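Local coordinates for dihydrofolate reductase (Moritella profunda, PDB 2ZZA), which catalyses the NADPH-dependent reduction of 7,8-dihydrofolate to 5,6,7,8-tetrahydrofolate, probably a key step in making glycine, purines and DNA precursors, at residues V1-I6 and E91-I96; M5-A10 and T100-C105; M43-F48 and S64-Y69. All coordinates share one frame; numbering follows the deposited sequence.

Contact 1 of 3, residues V1-I6 and E91-I96; sequences VIVSMI and EELMII. Unlike the reference sequence in segment 1-6: Val1 (reference Met). With FOL (folic acid), chain D.
Ser4 and Glu92 face the same side of two neighbouring parallel strands, and their side chains meet there. Ser4 OG donates to Glu92 OE2 at 2.6 Å. It comes in on the anti side of the carboxylate oxygen, 24° out of the carboxylate plane. Glu92 CG lies anti to the backbone N (chi1 177°), and the extended chain beyond it lifts the carboxylate off the sheet and leans it toward the serine. The same carboxylate pairs with Lys39 and Arg111 and takes a bond from Tyr113 OH, so its negative charge is probably balanced well inside the fold. A glutamine here would probably leave Lys39 and Arg111 without their counter-charge inside the fold. Further along this face, Met94 bends at chi2 and chi3. Its SD rests on Ser4 CB at 3.7 Å, and CE reaches CG2 of Ile6. Ile6 CG2 in turn meets CG2 of Ile96 at 3.6 Å, the two side chains crossing at an angle. Val3, Met5, Leu93 and Ile95 point to the other face. Val3 CG1 lies beside Leu93 CD2, and Met5 CG beside Ile95 CB at 3.8 Å, each pair pointing the same way. Backbone bonds alternate between the strands, from Ile2 N to Glu91 O at the start to Ile6 N to Ile95 O at the end. The shortest joins Ile95 N to Ser4 O at 2.7 Å. Ile96 O then lies 3.2 Å from folate C7. This is the parallel centre of the dihydrofolate reductase sheet, whose strand ends line the folate pocket.

Contact 2 of 3, residues M5-A10 and T100-C105; sequences MIAALA and TIYNQC. With NAP (NADP nicotinamide-adenine-dinucleotide phosphate), chain C.
Tyr102 leans from its helix onto strand 5-9, and its ring ends at the backbone of Ile6. CB leaves the helix with CG anti to the carbonyl carbon (chi1 -66°), which sends the ring toward the strand. Tyr102 CD1 meets it first, 4.1 Å from Met5 SD. The sulfur sits at the ring edge, 82° off the normal, in an edge-on Met-aromatic contact. Met5 SD also touches Cys105 CB at 3.7 Å. One step out, CE1 passes Ile6 O. Tyr102 CE2 has Ala7 CB at 4.0 Å, and the same methyl lies closer to CZ. Helix 99-105 here packs on the central mixed sheet of the dihydrofolate reductase fold, with the cofactor pyrophosphate at its N-terminal end. At the tip, Tyr102 OH donates to Ile6 O at 2.7 Å, tilted 25° from the carbonyl plane. Tyr102 OH also lies 3.1 Å from nicotinamide C4N, the hydride-carrying carbon of the reduced cofactor. Ala8 holds the carboxamide of that ring from the strand: its N donates to O7N at 2.8 Å and its O accepts from N7N. At the helix, Thr100 N binds phosphate oxygen O2N. Gln104 grips the adenine through both amide atoms, NE2 giving to N7A at 2.9 Å and OE1 accepting from N6A. NE2 also donates to Thr100 O from above the carbonyl plane, which helps fix the turn of the amide.

Contact 3 of 3, residues M43-F48 and S64-Y69; sequences MGRNTF and SRQTDY. With NAP (NADP nicotinamide-adenine-dinucleotide phosphate), chain C.
Arg45 is caught between the side chains of Gln66 and Tyr69 and the 2'-phosphate of NADP. Two nitrogens, NH1 and NH2, converge on one acceptor, Gln66 OE1. Both come from the same amide face, and the oxygen lies in the guanidinium plane. Arg45 NH2 also gives a hydrogen bond to phosphate oxygen O1X at 2.7 Å. The guanidinium edge thus serves polar partners, while one flat face rests on the Tyr69 ring. In this cation-pi stack the Arg45 guanidinium and Tyr69 ring centres are 4.2 Å apart and planes at 25°. Arg45 CG, anti to the backbone N (chi1 -180°), lies against Tyr69 CZ, and the stem shares the ring with the head. Ser64 OG donates to O1X at 2.6 Å, and Arg65 N meets O2X in a nearly straight bond (178°). Arg65 lays its guanidinium face over adenine C6A. Beyond Gly44 at the N-cap, Thr47 N and OG1 bind pyrophosphate oxygen O2A. The second shell sets these groups. Gln66 N binds Ser64 OG in an ST turn, and Gln66 NE2 reaches Asp68 OD1 at 3.1 Å. A type I turn from Gln66 to Tyr69 brings the ring back against the guanidinium face of Arg45, and Tyr69 OH meets the Phe48 edge at CD2. Glu49 holds Arg45 NE in a salt bridge. Together they form the 2'-phosphate pocket of an NADP-dependent reductase, beside a helix N terminus that receives the pyrophosphate.

In the fold
The chain opens with strand 2-9, which serves contacts 1 and 2 in turn and lends Met5 and Ile6 to both. It then runs through helix 26-36 to strand 40-44 and helix 45-51. Contact 3 closes the shortest loop, from 43-48 to 64-69, and falls wholly within the larger loops of the other two. Contact 1 closes when strand 92-95 settles between strands 2-9 and 40-44. Contact 2 closes just afterwards, as helix 99-105 comes back over the sheet. Ile96 packs on Met43, and Ile101 on Gly44, joining the three contacts. NADP runs across contacts 2 and 3 and also touches Ile96 of contact 1; folate lies mainly by contacts 1 and 2.

Contact 1 of 3, residues V1-I6 and E91-I96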
loop_
_atom_site.group_PDB
_atom_site.type_symbol
_atom_site.label_atom_id
_atom_site.label_comp_id
_atom_site.label_asym_id
_atom_site.label_seq_id
_atom_site.Cartn_x
_atom_site.Cartn_y
_atom_site.Cartn_z
ATOM N N VAL A 1 4.908 15.858 -7.579
ATOM C CA VAL A 1 4.102 15.042 -6.628
ATOM C C VAL A 1 4.986 14.099 -5.820
ATOM O O VAL A 1 5.919 13.496 -6.351
ATOM C CB VAL A 1 3.051 14.188 -7.374
ATOM C CG1 VAL A 1 3.749 13.190 -8.287
ATOM C CG2 VAL A 1 2.165 13.456 -6.374
ATOM N N ILE A 2 4.685 13.977 -4.531
ATOM C CA ILE A 2 5.432 13.090 -3.649
ATOM C C ILE A 2 4.971 11.656 -3.885
ATOM O O ILE A 2 3.771 11.375 -3.913
ATOM C CB ILE A 2 5.197 13.461 -2.172
ATOM C CG1 ILE A 2 5.845 14.814 -1.880
ATOM C CG2 ILE A 2 5.752 12.375 -1.254
ATOM C CD1 ILE A 2 5.465 15.400 -0.543
ATOM N N VAL A 3 5.923 10.749 -4.069
ATOM C CA VAL A 3 5.582 9.353 -4.293
ATOM C C VAL A 3 5.740 8.576 -2.993
ATOM O O VAL A 3 6.854 8.339 -2.527
ATOM C CB VAL A 3 6.471 8.726 -5.390
ATOM C CG1 VAL A 3 6.182 7.238 -5.511
ATOM C CG2 VAL A 3 6.209 9.424 -6.722
ATOM N N SER A 4 4.610 8.193 -2.412
ATOM C CA SER A 4 4.600 7.454 -1.158
ATOM C C SER A 4 4.041 6.067 -1.375
ATOM O O SER A 4 3.232 5.855 -2.274
ATOM C CB SER A 4 3.735 8.173 -0.121
ATOM O OG SER A 4 4.137 9.517 0.039
ATOM N N MET A 5 4.483 5.121 -0.554
ATOM C CA MET A 5 3.989 3.759 -0.641
ATOM C C MET A 5 3.553 3.374 0.759
ATOM O O MET A 5 4.257 3.647 1.733
ATOM C CB MET A 5 5.076 2.798 -1.142
ATOM C CG MET A 5 5.770 3.251 -2.421
ATOM S SD MET A 5 6.454 1.910 -3.414
ATOM C CE MET A 5 7.584 1.125 -2.259
ATOM N N ILE A 6 2.385 2.750 0.856
ATOM C CA ILE A 6 1.852 2.331 2.140
ATOM C C ILE A 6 1.567 0.834 2.138
ATOM O O ILE A 6 0.979 0.301 1.193
ATOM C CB ILE A 6 0.572 3.139 2.496
ATOM C CG1 ILE A 6 -0.040 2.613 3.801
ATOM C CG2 ILE A 6 -0.425 3.098 1.337
ATOM C CD1 ILE A 6 -1.036 3.594 4.449
ATOM N N GLU A 91 -0.565 16.919 -4.254
ATOM C CA GLU A 91 0.633 17.044 -3.448
ATOM C C GLU A 91 1.302 15.689 -3.211
ATOM O O GLU A 91 2.531 15.569 -3.234
ATOM C CB GLU A 91 0.235 17.687 -2.119
ATOM C CG GLU A 91 1.350 17.957 -1.144
ATOM C CD GLU A 91 0.814 18.497 0.171
ATOM O OE1 GLU A 91 0.158 19.565 0.161
ATOM O OE2 GLU A 91 1.042 17.848 1.214
ATOM N N GLU A 92 0.490 14.661 -3.002
ATOM C CA GLU A 92 1.024 13.336 -2.730
ATOM C C GLU A 92 0.180 12.242 -3.348
ATOM O O GLU A 92 -1.043 12.324 -3.392
ATOM C CB GLU A 92 1.121 13.135 -1.218
ATOM C CG GLU A 92 1.588 11.761 -0.769
ATOM C CD GLU A 92 1.599 11.649 0.741
ATOM O OE1 GLU A 92 0.582 12.026 1.366
ATOM O OE2 GLU A 92 2.617 11.189 1.302
ATOM N N LEU A 93 0.869 11.213 -3.817
ATOM C CA LEU A 93 0.261 10.058 -4.454
ATOM C C LEU A 93 0.576 8.841 -3.580
ATOM O O LEU A 93 1.694 8.711 -3.078
ATOM C CB LEU A 93 0.864 9.946 -5.858
ATOM C CG LEU A 93 1.023 8.690 -6.696
ATOM C CD1 LEU A 93 1.321 9.129 -8.121
ATOM C CD2 LEU A 93 2.149 7.815 -6.165
ATOM N N MET A 94 -0.402 7.962 -3.377
ATOM C CA MET A 94 -0.187 6.789 -2.531
ATOM C C MET A 94 -0.189 5.464 -3.286
ATOM O O MET A 94 -1.228 5.045 -3.801
ATOM C CB MET A 94 -1.261 6.706 -1.432
ATOM C CG MET A 94 -1.359 7.915 -0.509
ATOM S SD MET A 94 0.057 8.136 0.586
ATOM C CE MET A 94 -0.326 6.991 1.874
ATOM N N ILE A 95 0.967 4.808 -3.341
ATOM C CA ILE A 95 1.083 3.493 -3.985
ATOM C C ILE A 95 0.627 2.519 -2.895
ATOM O O ILE A 95 1.315 2.361 -1.887
ATOM C CB ILE A 95 2.550 3.160 -4.354
ATOM C CG1 ILE A 95 3.067 4.145 -5.407
ATOM C CG2 ILE A 95 2.641 1.724 -4.868
ATOM C CD1 ILE A 95 2.299 4.119 -6.680
ATOM N N ILE A 96 -0.462 1.880 -3.098
ATOM C CA ILE A 96 -1.026 0.942 -2.199
ATOM C C ILE A 96 -0.798 -0.552 -2.468
ATOM O O ILE A 96 -1.355 -1.351 -1.907
ATOM C CB ILE A 96 -2.410 1.167 -1.940
ATOM C CG1 ILE A 96 -3.206 0.758 -3.122
ATOM C CG2 ILE A 96 -2.742 2.480 -1.387
ATOM C CD1 ILE A 96 -4.344 0.560 -2.962
HETATM N N1 FOL D . -1.589 -0.883 3.997
HETATM C C2 FOL D . -1.793 -1.026 5.314
HETATM N NA2 FOL D . -1.159 -0.229 6.170
HETATM N N3 FOL D . -2.699 -1.984 5.786
HETATM C C4 FOL D . -3.391 -2.780 4.867
HETATM O O4 FOL D . -4.209 -3.615 5.249
HETATM C C4A FOL D . -3.159 -2.595 3.509
HETATM N N5 FOL D . -3.864 -3.284 2.601
HETATM C C6 FOL D . -3.692 -3.031 1.297
HETATM C C7 FOL D . -2.774 -2.065 0.896
HETATM N N8 FOL D . -2.074 -1.394 1.792
HETATM C C8A FOL D . -2.244 -1.631 3.100
HETATM C C9 FOL D . -4.514 -3.768 0.236
HETATM N N10 FOL D . -5.689 -4.447 0.805
HETATM C C11 FOL D . -8.989 -2.456 2.273
HETATM C C12 FOL D . -8.950 -3.847 2.260
HETATM C C13 FOL D . -7.833 -4.508 1.764
HETATM C C14 FOL D . -6.747 -3.789 1.272
HETATM C C15 FOL D . -6.786 -2.398 1.290
HETATM C C16 FOL D . -7.901 -1.735 1.791
HETATM C C FOL D . -10.227 -1.730 2.808
HETATM O O FOL D . -11.328 -2.279 2.820
HETATM N N FOL D . -10.016 -0.487 3.232
HETATM C CA FOL D . -11.091 0.368 3.760
HETATM C CB FOL D . -11.129 0.315 5.288
HETATM C CG FOL D . -11.620 -1.036 5.813
HETATM C CD FOL D . -13.099 -1.261 5.489
HETATM O OE1 FOL D . -13.739 -0.287 5.036
HETATM O OE2 FOL D . -13.563 -2.400 5.715
HETATM C CT FOL D . -10.820 1.807 3.320
HETATM O O1 FOL D . -9.630 2.103 3.075
HETATM O O2 FOL D . -11.803 2.576 3.242
#

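Contact 2 of 3, residues M5-A10 and T100-C105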
loop_
_atom_site.group_PDB
_atom_site.type_symbol
_atom_site.label_atom_id
_atom_site.label_comp_id
_atom_site.label_asym_id
_atom_site.label_seq_id
_atom_site.Cartn_x
_atom_site.Cartn_y
_atom_site.Cartn_z
ATOM N N MET A 5 4.483 5.121 -0.554
ATOM C CA MET A 5 3.989 3.759 -0.641
ATOM C C MET A 5 3.553 3.374 0.759
ATOM O O MET A 5 4.257 3.647 1.733
ATOM C CB MET A 5 5.076 2.798 -1.142
ATOM C CG MET A 5 5.770 3.251 -2.421
ATOM S SD MET A 5 6.454 1.910 -3.414
ATOM C CE MET A 5 7.584 1.125 -2.259
ATOM N N ILE A 6 2.385 2.750 0.856
ATOM C CA ILE A 6 1.852 2.331 2.140
ATOM C C ILE A 6 1.567 0.834 2.138
ATOM O O ILE A 6 0.979 0.301 1.193
ATOM C CB ILE A 6 0.572 3.139 2.496
ATOM C CG1 ILE A 6 -0.040 2.613 3.801
ATOM C CG2 ILE A 6 -0.425 3.098 1.337
ATOM C CD1 ILE A 6 -1.036 3.594 4.449
ATOM N N ALA A 7 2.013 0.156 3.192
ATOM C CA ALA A 7 1.819 -1.281 3.313
ATOM C C ALA A 7 1.897 -1.738 4.760
ATOM O O ALA A 7 2.436 -1.034 5.607
ATOM C CB ALA A 7 2.874 -2.014 2.499
ATOM N N ALA A 8 1.355 -2.926 5.025
ATOM C CA ALA A 8 1.389 -3.534 6.352
ATOM C C ALA A 8 2.101 -4.874 6.174
ATOM O O ALA A 8 1.603 -5.765 5.475
ATOM C CB ALA A 8 -0.026 -3.746 6.883
ATOM N N LEU A 9 3.275 -5.007 6.788
ATOM C CA LEU A 9 4.053 -6.228 6.678
ATOM C C LEU A 9 4.192 -7.028 7.958
ATOM O O LEU A 9 4.415 -6.481 9.035
ATOM C CB LEU A 9 5.468 -5.943 6.155
ATOM C CG LEU A 9 5.968 -4.533 5.866
ATOM C CD1 LEU A 9 7.421 -4.620 5.426
ATOM C CD2 LEU A 9 5.124 -3.880 4.777
ATOM N N ALA A 10 4.056 -8.338 7.817
ATOM C CA ALA A 10 4.224 -9.248 8.932
ATOM C C ALA A 10 5.731 -9.506 8.899
ATOM O O ALA A 10 6.445 -8.887 8.104
ATOM C CB ALA A 10 3.451 -10.538 8.681
ATOM N N THR A 100 4.167 -6.360 -6.710
ATOM C CA THR A 100 4.591 -5.964 -8.031
ATOM C C THR A 100 4.815 -4.463 -8.186
ATOM O O THR A 100 5.829 -4.029 -8.743
ATOM C CB THR A 100 3.549 -6.467 -9.040
ATOM O OG1 THR A 100 4.047 -7.647 -9.669
ATOM C CG2 THR A 100 3.228 -5.405 -10.066
ATOM N N ILE A 101 3.864 -3.667 -7.708
ATOM C CA ILE A 101 3.957 -2.223 -7.818
ATOM C C ILE A 101 4.978 -1.678 -6.833
ATOM O O ILE A 101 5.748 -0.767 -7.162
ATOM C CB ILE A 101 2.593 -1.561 -7.571
ATOM C CG1 ILE A 101 1.524 -2.276 -8.400
ATOM C CG2 ILE A 101 2.652 -0.090 -7.947
ATOM C CD1 ILE A 101 1.804 -2.301 -9.904
ATOM N N TYR A 102 4.991 -2.234 -5.624
ATOM C CA TYR A 102 5.963 -1.795 -4.625
ATOM C C TYR A 102 7.367 -2.000 -5.198
ATOM O O TYR A 102 8.228 -1.132 -5.077
ATOM C CB TYR A 102 5.845 -2.610 -3.334
ATOM C CG TYR A 102 4.554 -2.447 -2.563
ATOM C CD1 TYR A 102 4.018 -1.182 -2.307
ATOM C CD2 TYR A 102 3.913 -3.561 -2.016
ATOM C CE1 TYR A 102 2.878 -1.029 -1.520
ATOM C CE2 TYR A 102 2.777 -3.424 -1.229
ATOM C CZ TYR A 102 2.265 -2.161 -0.984
ATOM O OH TYR A 102 1.133 -2.041 -0.225
ATOM N N ASN A 103 7.583 -3.156 -5.824
ATOM C CA ASN A 103 8.885 -3.487 -6.414
ATOM C C ASN A 103 9.347 -2.439 -7.422
ATOM O O ASN A 103 10.475 -1.946 -7.360
ATOM C CB ASN A 103 8.825 -4.843 -7.128
ATOM C CG ASN A 103 8.804 -6.013 -6.169
ATOM O OD1 ASN A 103 8.668 -7.166 -6.584
ATOM N ND2 ASN A 103 8.946 -5.730 -4.888
ATOM N N GLN A 104 8.459 -2.112 -8.355
ATOM C CA GLN A 104 8.763 -1.154 -9.406
ATOM C C GLN A 104 8.919 0.271 -8.926
ATOM O O GLN A 104 9.685 1.039 -9.499
ATOM C CB GLN A 104 7.669 -1.196 -10.470
ATOM C CG GLN A 104 7.408 -2.579 -11.022
ATOM C CD GLN A 104 6.254 -2.590 -11.993
ATOM O OE1 GLN A 104 6.316 -1.963 -13.050
ATOM N NE2 GLN A 104 5.188 -3.300 -11.641
ATOM N N CYS A 105 8.198 0.628 -7.871
ATOM C CA CYS A 105 8.254 1.992 -7.372
ATOM C C CYS A 105 9.170 2.265 -6.184
ATOM O O CYS A 105 9.446 3.423 -5.887
ATOM C CB CYS A 105 6.836 2.465 -7.051
ATOM S SG CYS A 105 5.724 2.456 -8.493
HETATM P PA NAP C . -0.324 -6.621 -7.822
HETATM O O1A NAP C . 1.003 -5.976 -7.701
HETATM O O2A NAP C . -1.449 -5.900 -6.924
HETATM O O5B NAP C . -0.885 -6.567 -9.328
HETATM C C5B NAP C . -0.117 -7.142 -10.387
HETATM C C4B NAP C . -0.730 -6.788 -11.743
HETATM O O4B NAP C . -0.770 -5.367 -11.952
HETATM C C3B NAP C . 0.116 -7.323 -12.898
HETATM O O3B NAP C . -0.180 -8.710 -13.084
HETATM C C2B NAP C . -0.526 -6.503 -14.014
HETATM O O2B NAP C . -1.864 -6.951 -14.234
HETATM C C1B NAP C . -0.575 -5.122 -13.357
HETATM N N9A NAP C . 0.714 -4.416 -13.525
HETATM C C8A NAP C . 1.808 -4.568 -12.781
HETATM N N7A NAP C . 2.752 -3.730 -13.204
HETATM C C5A NAP C . 2.259 -3.039 -14.226
HETATM C C6A NAP C . 2.752 -2.033 -15.046
HETATM N N6A NAP C . 3.985 -1.564 -14.875
HETATM N N1A NAP C . 1.960 -1.530 -16.004
HETATM C C2A NAP C . 0.729 -1.976 -16.175
HETATM N N3A NAP C . 0.227 -2.932 -15.413
HETATM C C4A NAP C . 0.960 -3.479 -14.435
HETATM O O3 NAP C . -0.356 -8.183 -7.420
HETATM P PN NAP C . 0.586 -8.862 -6.301
HETATM O O1N NAP C . 0.159 -10.254 -6.557
HETATM O O2N NAP C . 1.886 -8.286 -6.714
HETATM O O5D NAP C . -0.149 -8.063 -5.111
HETATM C C5D NAP C . -1.358 -8.567 -4.534
HETATM C C4D NAP C . -1.082 -9.369 -3.261
HETATM O O4D NAP C . -0.490 -8.450 -2.322
HETATM C C3D NAP C . -2.398 -9.826 -2.629
HETATM O O3D NAP C . -2.196 -10.920 -1.731
HETATM C C2D NAP C . -2.793 -8.581 -1.841
HETATM O O2D NAP C . -3.680 -8.921 -0.772
HETATM C C1D NAP C . -1.425 -8.231 -1.252
HETATM N N1N NAP C . -1.351 -6.847 -0.734
HETATM C C2N NAP C . -0.993 -6.615 0.600
HETATM C C3N NAP C . -0.832 -5.312 1.054
HETATM C C7N NAP C . -0.411 -5.048 2.503
HETATM O O7N NAP C . -0.028 -3.934 2.855
HETATM N N7N NAP C . -0.473 -6.101 3.314
HETATM C C4N NAP C . -1.030 -4.244 0.186
HETATM C C5N NAP C . -1.397 -4.466 -1.137
HETATM C C6N NAP C . -1.560 -5.766 -1.600
HETATM P P2B NAP C . -2.385 -7.189 -15.736
HETATM O O1X NAP C . -3.840 -6.948 -15.867
HETATM O O2X NAP C . -1.511 -6.228 -16.687
HETATM O O3X NAP C . -1.968 -8.704 -16.089
#

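Contact 3 of 3, residues M43-F48 and S64-Y69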
loop_
_atom_site.group_PDB
_atom_site.type_symbol
_atom_site.label_atom_id
_atom_site.label_comp_id
_atom_site.label_asym_id
_atom_site.label_seq_id
_atom_site.Cartn_x
_atom_site.Cartn_y
_atom_site.Cartn_z
ATOM N N MET A 43 -2.767 1.216 -7.495
ATOM C CA MET A 43 -2.660 -0.195 -7.151
ATOM C C MET A 43 -2.581 -1.101 -8.372
ATOM O O MET A 43 -3.005 -0.727 -9.469
ATOM C CB MET A 43 -3.885 -0.599 -6.334
ATOM C CG MET A 43 -5.175 -0.501 -7.147
ATOM S SD MET A 43 -6.675 -0.694 -6.197
ATOM C CE MET A 43 -7.111 1.013 -5.928
ATOM N N GLY A 44 -2.051 -2.303 -8.178
ATOM C CA GLY A 44 -1.978 -3.241 -9.281
ATOM C C GLY A 44 -3.335 -3.902 -9.446
ATOM O O GLY A 44 -4.172 -3.851 -8.538
ATOM N N ARG A 45 -3.557 -4.527 -10.596
ATOM C CA ARG A 45 -4.825 -5.195 -10.871
ATOM C C ARG A 45 -5.183 -6.229 -9.804
ATOM O O ARG A 45 -6.334 -6.317 -9.384
ATOM C CB ARG A 45 -4.768 -5.890 -12.237
ATOM C CG ARG A 45 -6.049 -6.624 -12.631
ATOM C CD ARG A 45 -5.717 -7.851 -13.452
ATOM N NE ARG A 45 -6.889 -8.535 -13.993
ATOM C CZ ARG A 45 -7.123 -8.688 -15.295
ATOM N NH1 ARG A 45 -8.208 -9.328 -15.708
ATOM N NH2 ARG A 45 -6.272 -8.190 -16.187
ATOM N N ASN A 46 -4.201 -7.019 -9.374
ATOM C CA ASN A 46 -4.462 -8.046 -8.377
ATOM C C ASN A 46 -4.945 -7.457 -7.060
ATOM O O ASN A 46 -5.882 -7.976 -6.448
ATOM C CB ASN A 46 -3.214 -8.903 -8.144
ATOM C CG ASN A 46 -2.814 -9.700 -9.380
ATOM O OD1 ASN A 46 -3.629 -9.943 -10.267
ATOM N ND2 ASN A 46 -1.558 -10.122 -9.431
ATOM N N THR A 47 -4.309 -6.375 -6.623
ATOM C CA THR A 47 -4.701 -5.723 -5.380
ATOM C C THR A 47 -6.117 -5.157 -5.503
ATOM O O THR A 47 -6.913 -5.240 -4.566
ATOM C CB THR A 47 -3.724 -4.587 -5.008
ATOM O OG1 THR A 47 -2.446 -5.149 -4.694
ATOM C CG2 THR A 47 -4.235 -3.802 -3.802
ATOM N N PHE A 48 -6.443 -4.573 -6.651
ATOM C CA PHE A 48 -7.786 -4.037 -6.799
ATOM C C PHE A 48 -8.810 -5.161 -6.642
ATOM O O PHE A 48 -9.814 -5.011 -5.945
ATOM C CB PHE A 48 -8.003 -3.379 -8.159
ATOM C CG PHE A 48 -9.444 -3.029 -8.412
ATOM C CD1 PHE A 48 -10.061 -2.004 -7.698
ATOM C CD2 PHE A 48 -10.213 -3.786 -9.294
ATOM C CE1 PHE A 48 -11.424 -1.741 -7.854
ATOM C CE2 PHE A 48 -11.576 -3.532 -9.458
ATOM C CZ PHE A 48 -12.183 -2.511 -8.737
ATOM N N SER A 64 -3.034 -2.010 -15.212
ATOM C CA SER A 64 -3.259 -3.234 -15.959
ATOM C C SER A 64 -2.935 -3.004 -17.419
ATOM O O SER A 64 -3.276 -1.965 -17.977
ATOM C CB SER A 64 -4.709 -3.686 -15.831
ATOM O OG SER A 64 -4.951 -4.795 -16.668
ATOM N N ARG A 65 -2.261 -3.970 -18.032
ATOM C CA ARG A 65 -1.925 -3.862 -19.440
ATOM C C ARG A 65 -3.000 -4.501 -20.308
ATOM O O ARG A 65 -2.875 -4.547 -21.532
ATOM C CB ARG A 65 -0.562 -4.491 -19.714
ATOM C CG ARG A 65 0.569 -3.572 -19.313
ATOM C CD ARG A 65 1.920 -4.162 -19.618
ATOM N NE ARG A 65 2.235 -5.277 -18.737
ATOM C CZ ARG A 65 3.351 -5.361 -18.018
ATOM N NH1 ARG A 65 3.560 -6.412 -17.238
ATOM N NH2 ARG A 65 4.257 -4.392 -18.080
ATOM N N GLN A 66 -4.057 -5.002 -19.676
ATOM C CA GLN A 66 -5.150 -5.596 -20.432
ATOM C C GLN A 66 -5.997 -4.409 -20.876
ATOM O O GLN A 66 -6.790 -3.871 -20.105
ATOM C CB GLN A 66 -5.975 -6.533 -19.556
ATOM C CG GLN A 66 -6.948 -7.394 -20.352
ATOM C CD GLN A 66 -7.785 -8.287 -19.465
ATOM O OE1 GLN A 66 -7.326 -8.749 -18.421
ATOM N NE2 GLN A 66 -9.019 -8.550 -19.883
ATOM N N THR A 67 -5.809 -4.001 -22.125
ATOM C CA THR A 67 -6.510 -2.848 -22.680
ATOM C C THR A 67 -8.021 -2.794 -22.470
ATOM O O THR A 67 -8.580 -1.710 -22.317
ATOM C CB THR A 67 -6.225 -2.708 -24.187
ATOM O OG1 THR A 67 -6.770 -1.469 -24.655
ATOM C CG2 THR A 67 -6.859 -3.862 -24.964
ATOM N N ASP A 68 -8.690 -3.941 -22.464
ATOM C CA ASP A 68 -10.137 -3.937 -22.271
ATOM C C ASP A 68 -10.549 -4.123 -20.804
ATOM O O ASP A 68 -11.722 -4.340 -20.501
ATOM C CB ASP A 68 -10.785 -5.011 -23.153
ATOM C CG ASP A 68 -10.432 -6.417 -22.718
ATOM O OD1 ASP A 68 -9.281 -6.635 -22.282
ATOM O OD2 ASP A 68 -11.304 -7.306 -22.825
ATOM N N TYR A 69 -9.581 -4.034 -19.895
ATOM C CA TYR A 69 -9.870 -4.173 -18.470
ATOM C C TYR A 69 -10.390 -2.833 -17.949
ATOM O O TYR A 69 -9.699 -1.817 -18.032
ATOM C CB TYR A 69 -8.604 -4.557 -17.692
ATOM C CG TYR A 69 -8.842 -4.799 -16.215
ATOM C CD1 TYR A 69 -9.604 -5.881 -15.786
ATOM C CD2 TYR A 69 -8.296 -3.954 -15.249
ATOM C CE1 TYR A 69 -9.816 -6.122 -14.433
ATOM C CE2 TYR A 69 -8.504 -4.185 -13.886
ATOM C CZ TYR A 69 -9.263 -5.273 -13.490
ATOM O OH TYR A 69 -9.461 -5.532 -12.156
HETATM P PA NAP C . -0.324 -6.621 -7.822
HETATM O O1A NAP C . 1.003 -5.976 -7.701
HETATM O O2A NAP C . -1.449 -5.900 -6.924
HETATM O O5B NAP C . -0.885 -6.567 -9.328
HETATM C C5B NAP C . -0.117 -7.142 -10.387
HETATM C C4B NAP C . -0.730 -6.788 -11.743
HETATM O O4B NAP C . -0.770 -5.367 -11.952
HETATM C C3B NAP C . 0.116 -7.323 -12.898
HETATM O O3B NAP C . -0.180 -8.710 -13.084
HETATM C C2B NAP C . -0.526 -6.503 -14.014
HETATM O O2B NAP C . -1.864 -6.951 -14.234
HETATM C C1B NAP C . -0.575 -5.122 -13.357
HETATM N N9A NAP C . 0.714 -4.416 -13.525
HETATM C C8A NAP C . 1.808 -4.568 -12.781
HETATM N N7A NAP C . 2.752 -3.730 -13.204
HETATM C C5A NAP C . 2.259 -3.039 -14.226
HETATM C C6A NAP C . 2.752 -2.033 -15.046
HETATM N N6A NAP C . 3.985 -1.564 -14.875
HETATM N N1A NAP C . 1.960 -1.530 -16.004
HETATM C C2A NAP C . 0.729 -1.976 -16.175
HETATM N N3A NAP C . 0.227 -2.932 -15.413
HETATM C C4A NAP C . 0.960 -3.479 -14.435
HETATM O O3 NAP C . -0.356 -8.183 -7.420
HETATM P PN NAP C . 0.586 -8.862 -6.301
HETATM O O1N NAP C . 0.159 -10.254 -6.557
HETATM O O2N NAP C . 1.886 -8.286 -6.714
HETATM O O5D NAP C . -0.149 -8.063 -5.111
HETATM C C5D NAP C . -1.358 -8.567 -4.534
HETATM C C4D NAP C . -1.082 -9.369 -3.261
HETATM O O4D NAP C . -0.490 -8.450 -2.322
HETATM C C3D NAP C . -2.398 -9.826 -2.629
HETATM O O3D NAP C . -2.196 -10.920 -1.731
HETATM C C2D NAP C . -2.793 -8.581 -1.841
HETATM O O2D NAP C . -3.680 -8.921 -0.772
HETATM C C1D NAP C . -1.425 -8.231 -1.252
HETATM N N1N NAP C . -1.351 -6.847 -0.734
HETATM C C2N NAP C . -0.993 -6.615 0.600
HETATM C C3N NAP C . -0.832 -5.312 1.054
HETATM C C7N NAP C . -0.411 -5.048 2.503
HETATM O O7N NAP C . -0.028 -3.934 2.855
HETATM N N7N NAP C . -0.473 -6.101 3.314
HETATM C C4N NAP C . -1.030 -4.244 0.186
HETATM C C5N NAP C . -1.397 -4.466 -1.137
HETATM C C6N NAP C . -1.560 -5.766 -1.600
HETATM P P2B NAP C . -2.385 -7.189 -15.736
HETATM O O1X NAP C . -3.840 -6.948 -15.867
HETATM O O2X NAP C . -1.511 -6.228 -16.687
HETATM O O3X NAP C . -1.968 -8.704 -16.089
#